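Side-chain contact in immunity protein 52 domain-containing protein (Burkholderia pseudomallei K96243, PDB 4RHO), which is of unknown function but may act as an immunity protein that protects the cell against a bacterial toxin: residues L89-L92 with N93-R97. Sequence-based numbering, arbitrary orientation.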
loop_
_atom_site.group_PDB
_atom_site.type_symbol
_atom_site.label_atom_id
_atom_site.label_comp_id
_atom_site.label_asym_id
_atom_site.label_seq_id
_atom_site.Cartn_x
_atom_site.Cartn_y
_atom_site.Cartn_z
ATOM N N LEU A 89 -6.730 -11.890 -16.728
ATOM C CA LEU A 89 -7.747 -12.644 -15.977
ATOM C C LEU A 89 -7.701 -14.137 -16.333
ATOM O O LEU A 89 -7.991 -14.980 -15.485
ATOM C CB LEU A 89 -9.158 -12.075 -16.250
ATOM C CG LEU A 89 -9.404 -10.637 -15.759
ATOM C CD1 LEU A 89 -10.743 -10.126 -16.234
ATOM C CD2 LEU A 89 -9.315 -10.551 -14.241
ATOM N N ALA A 90 -7.310 -14.463 -17.587
ATOM C CA ALA A 90 -7.211 -15.850 -18.046
ATOM C C ALA A 90 -6.064 -16.565 -17.355
ATOM O O ALA A 90 -6.206 -17.726 -16.973
ATOM C CB ALA A 90 -7.019 -15.889 -19.555
ATOM N N VAL A 91 -4.937 -15.859 -17.145
ATOM C CA VAL A 91 -3.757 -16.423 -16.486
ATOM C C VAL A 91 -4.033 -16.638 -14.983
ATOM O O VAL A 91 -3.737 -17.709 -14.448
ATOM C CB VAL A 91 -2.514 -15.525 -16.707
ATOM C CG1 VAL A 91 -1.354 -15.954 -15.812
ATOM C CG2 VAL A 91 -2.100 -15.528 -18.166
ATOM N N LEU A 92 -4.625 -15.630 -14.319
ATOM C CA LEU A 92 -4.912 -15.690 -12.881
ATOM C C LEU A 92 -5.902 -16.831 -12.551
ATOM O O LEU A 92 -5.741 -17.508 -11.534
ATOM C CB LEU A 92 -5.468 -14.338 -12.385
ATOM C CG LEU A 92 -4.486 -13.141 -12.463
ATOM C CD1 LEU A 92 -5.212 -11.825 -12.276
ATOM C CD2 LEU A 92 -3.347 -13.285 -11.437
ATOM N N ASN A 93 -6.895 -17.068 -13.436
ATOM C CA ASN A 93 -7.863 -18.156 -13.250
ATOM C C ASN A 93 -7.181 -19.530 -13.363
ATOM O O ASN A 93 -7.540 -20.457 -12.631
ATOM C CB ASN A 93 -9.007 -18.049 -14.275
ATOM C CG ASN A 93 -9.988 -16.926 -14.000
ATOM O OD1 ASN A 93 -9.921 -16.238 -12.975
ATOM N ND2 ASN A 93 -10.952 -16.753 -14.893
ATOM N N GLU A 94 -6.195 -19.661 -14.281
ATOM C CA GLU A 94 -5.513 -20.945 -14.511
ATOM C C GLU A 94 -4.523 -21.268 -13.384
ATOM O O GLU A 94 -4.373 -22.436 -13.017
ATOM C CB GLU A 94 -4.786 -20.945 -15.868
ATOM C CG GLU A 94 -5.728 -20.931 -17.070
ATOM C CD GLU A 94 -6.665 -22.126 -17.181
ATOM O OE1 GLU A 94 -6.358 -23.186 -16.588
ATOM O OE2 GLU A 94 -7.677 -22.016 -17.911
ATOM N N GLU A 95 -3.814 -20.245 -12.868
ATOM C CA GLU A 95 -2.836 -20.436 -11.781
ATOM C C GLU A 95 -3.551 -20.739 -10.454
ATOM O O GLU A 95 -2.987 -21.409 -9.586
ATOM C CB GLU A 95 -1.934 -19.194 -11.635
ATOM C CG GLU A 95 -1.008 -18.974 -12.826
ATOM C CD GLU A 95 -0.099 -17.758 -12.724
ATOM O OE1 GLU A 95 -0.360 -16.887 -11.862
ATOM O OE2 GLU A 95 0.842 -17.655 -13.543
ATOM N N GLN A 96 -4.802 -20.248 -10.312
ATOM C CA GLN A 96 -5.620 -20.466 -9.120
ATOM C C GLN A 96 -6.244 -21.868 -9.148
ATOM O O GLN A 96 -6.564 -22.429 -8.097
ATOM C CB GLN A 96 -6.716 -19.374 -9.026
ATOM C CG GLN A 96 -7.984 -19.807 -8.303
ATOM C CD GLN A 96 -9.007 -20.435 -9.239
ATOM O OE1 GLN A 96 -9.729 -21.365 -8.872
ATOM N NE2 GLN A 96 -9.092 -19.929 -10.462
ATOM N N ARG A 97 -6.421 -22.426 -10.363
ATOM C CA ARG A 97 -7.027 -23.746 -10.568
ATOM C C ARG A 97 -6.315 -24.819 -9.734
ATOM O O ARG A 97 -5.095 -24.994 -9.851
ATOM C CB ARG A 97 -6.987 -24.120 -12.057
ATOM C CG ARG A 97 -7.762 -25.380 -12.397
ATOM C CD ARG A 97 -7.608 -25.749 -13.862
ATOM N NE ARG A 97 -8.000 -24.650 -14.751
ATOM C CZ ARG A 97 -9.237 -24.469 -15.201
ATOM N NH1 ARG A 97 -10.206 -25.308 -14.857
ATOM N NH2 ARG A 97 -9.515 -23.446 -16.000
HETATM O O HOH W 1 -8.294 -19.591 -18.902
#
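Val-91 and Glu-95, one helical turn apart, run side by side, with Val-91 CG1 3.6 Å from Glu-95 OE2. CG1 stands anti to its own backbone N (chi1 169°), which turns this methyl toward the next turn, while the extended Glu-95 chain carries its carboxylate alongside. The backbone joins the same two residues, Glu-95 N donating to Val-91 O at 3.0 Å. Glu-94 folds its CG to 3.2 Å from Ala-90 O. The bend at its chi2 (-61°) turns the carboxylate outward, and Arg-97 folds back along the helix so that NE meets Glu-94 OE1 at 2.9 Å, from above the carboxylate plane, in a salt bridge. A weak second bond from Arg-97 NH2 reaches Glu-94 OE2, which also accepts a water at 2.7 Å that bonds weakly to Ala-90 O. The carboxylate is thereby gripped through both oxygens. Asn-93 lays its amide over Leu-89 O, with CG 3.2 Å from that oxygen, which accepts Asn-93 N. The C-terminal part of helix 86-96 turns Glu-94 and Glu-95 to the surface, while another face, with the buried Leu-92, packs on helix 36-51: Leu-89, Leu-92 and Asn-93 touch Phe-36, and Leu-89 also Leu-40.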